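Local coordinates for protein proline dehydrogenase (Deinococcus radiodurans, PDB 4H6Q) that uses a bound FAD to oxidise L-proline to delta-1-pyrroline-5-carboxylate, passing the electrons to a quinone in the first step of proline degradation to glutamate, at residues A78-I82 and N119-I123. Coordinates in Å, arbitrary orientation, origin at the centre of the assembly. Residue numbers count along the deposited sequence, not the author numbering.
Sequences ADDVI and NARRI
Two alpha-helical turns, 78-82 and 119-123, run side by side in the same direction, their axes 9.7 Å apart and 7° from parallel. Ala78 lies level with Asn119 (CA-CA 6.1 Å) and Ile82 with Ile123 (5.9 Å). Arg122, long enough to span the groove, bends back through an m,t,m,116° rotamer so that its guanidinium meets two acceptors. Across the interface, NH1 and NH2 of Arg122 both donate to OD1 of Asp79 (3.0 and 2.9 Å), a salt bridge at the partly exposed edge. Within its own helix, NE and NH2 of Arg122 donate to OD1 of Asn119, one turn earlier (3.1 and 3.0 Å). An amide suits that buried place because its ND2 can also donate, here to the Val104 carbonyl. The pair is part of the outer helical layer of the TIM barrel: helices 71-90 and 115-129 belong to consecutive beta-alpha units, and strand 96-99 lies between them in the chain. Beneath the polar edge, small Ala78 permits close approach, its CB 3.9 Å from Ile123 CD1. Ile123 CG2 meets Val81 CG1 at 3.9 Å, and both branched residues also pack on Ile99 of the barrel wall. Ile82 (m,t) brings CD1 to 3.4 Å from Arg122 NH1, an apolar contact beside the salt bridge.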
loop_
_atom_site.group_PDB
_atom_site.type_symbol
_atom_site.label_atom_id
_atom_site.label_comp_id
_atom_site.label_asym_id
_atom_site.label_seq_id
_atom_site.Cartn_x
_atom_site.Cartn_y
_atom_site.Cartn_z
ATOM N N ALA A 78 9.549 4.341 12.729
ATOM C CA ALA A 78 8.547 5.417 12.617
ATOM C C ALA A 78 9.187 6.804 12.433
ATOM O O ALA A 78 8.694 7.634 11.625
ATOM C CB ALA A 78 7.654 5.392 13.814
ATOM N N ASP A 79 10.299 7.047 13.152
ATOM C CA ASP A 79 10.986 8.320 12.996
ATOM C C ASP A 79 11.546 8.484 11.579
ATOM O O ASP A 79 11.520 9.596 11.019
ATOM C CB ASP A 79 12.099 8.442 14.038
ATOM C CG ASP A 79 11.581 8.572 15.455
ATOM O OD1 ASP A 79 10.439 9.037 15.627
ATOM O OD2 ASP A 79 12.372 8.290 16.375
ATOM N N ASP A 80 12.027 7.403 10.977
ATOM C CA ASP A 80 12.468 7.420 9.605
ATOM C C ASP A 80 11.359 7.640 8.596
ATOM O O ASP A 80 11.562 8.323 7.584
ATOM C CB ASP A 80 13.250 6.152 9.298
ATOM C CG ASP A 80 14.589 6.088 10.008
ATOM O OD1 ASP A 80 15.117 7.138 10.410
ATOM O OD2 ASP A 80 15.145 4.968 10.099
ATOM N N VAL A 81 10.163 7.156 8.896
ATOM C CA VAL A 81 8.989 7.478 8.063
ATOM C C VAL A 81 8.635 8.970 8.173
ATOM O O VAL A 81 8.328 9.609 7.151
ATOM C CB VAL A 81 7.772 6.595 8.427
ATOM C CG1 VAL A 81 6.543 7.008 7.631
ATOM C CG2 VAL A 81 8.090 5.100 8.184
ATOM N N ILE A 82 8.739 9.534 9.386
ATOM C CA ILE A 82 8.539 10.979 9.541
ATOM C C ILE A 82 9.585 11.756 8.755
ATOM O O ILE A 82 9.249 12.773 8.118
ATOM C CB ILE A 82 8.436 11.351 11.017
ATOM C CG1 ILE A 82 7.107 10.800 11.543
ATOM C CG2 ILE A 82 8.527 12.872 11.257
ATOM C CD1 ILE A 82 6.933 10.702 13.084
ATOM N N ASN A 119 2.808 5.055 17.384
ATOM C CA ASN A 119 3.666 5.524 16.294
ATOM C C ASN A 119 2.840 5.907 15.086
ATOM O O ASN A 119 3.182 6.893 14.400
ATOM C CB ASN A 119 4.708 4.457 15.926
ATOM C CG ASN A 119 5.888 4.470 16.907
ATOM O OD1 ASN A 119 6.318 5.536 17.377
ATOM N ND2 ASN A 119 6.424 3.275 17.240
ATOM N N ALA A 120 1.775 5.151 14.779
ATOM C CA ALA A 120 0.933 5.527 13.631
ATOM C C ALA A 120 0.293 6.899 13.831
ATOM O O ALA A 120 0.173 7.683 12.872
ATOM C CB ALA A 120 -0.149 4.478 13.376
ATOM N N ARG A 121 -0.102 7.224 15.053
ATOM C CA ARG A 121 -0.630 8.559 15.331
ATOM C C ARG A 121 0.366 9.647 14.958
ATOM O O ARG A 121 -0.001 10.675 14.361
ATOM C CB ARG A 121 -0.993 8.696 16.814
ATOM C CG ARG A 121 -2.301 8.018 17.184
ATOM C CD ARG A 121 -2.475 8.039 18.686
ATOM N NE ARG A 121 -3.803 7.550 19.031
ATOM C CZ ARG A 121 -4.089 6.867 20.127
ATOM N NH1 ARG A 121 -3.127 6.560 20.974
ATOM N NH2 ARG A 121 -5.330 6.460 20.350
ATOM N N ARG A 122 1.641 9.466 15.295
ATOM C CA ARG A 122 2.672 10.473 15.002
ATOM C C ARG A 122 2.887 10.605 13.497
ATOM O O ARG A 122 3.044 11.729 12.970
ATOM C CB ARG A 122 4.006 10.103 15.675
ATOM C CG ARG A 122 3.905 9.939 17.177
ATOM C CD ARG A 122 5.281 9.768 17.792
ATOM N NE ARG A 122 6.089 8.655 17.306
ATOM C CZ ARG A 122 7.254 8.802 16.648
ATOM N NH1 ARG A 122 7.731 9.996 16.332
ATOM N NH2 ARG A 122 7.954 7.764 16.338
ATOM N N ILE A 123 2.926 9.469 12.802
ATOM C CA ILE A 123 3.091 9.474 11.358
ATOM C C ILE A 123 1.906 10.170 10.659
ATOM O O ILE A 123 2.098 11.033 9.772
ATOM C CB ILE A 123 3.281 8.031 10.851
ATOM C CG1 ILE A 123 4.634 7.463 11.376
ATOM C CG2 ILE A 123 3.141 7.923 9.321
ATOM C CD1 ILE A 123 4.746 5.929 11.220
#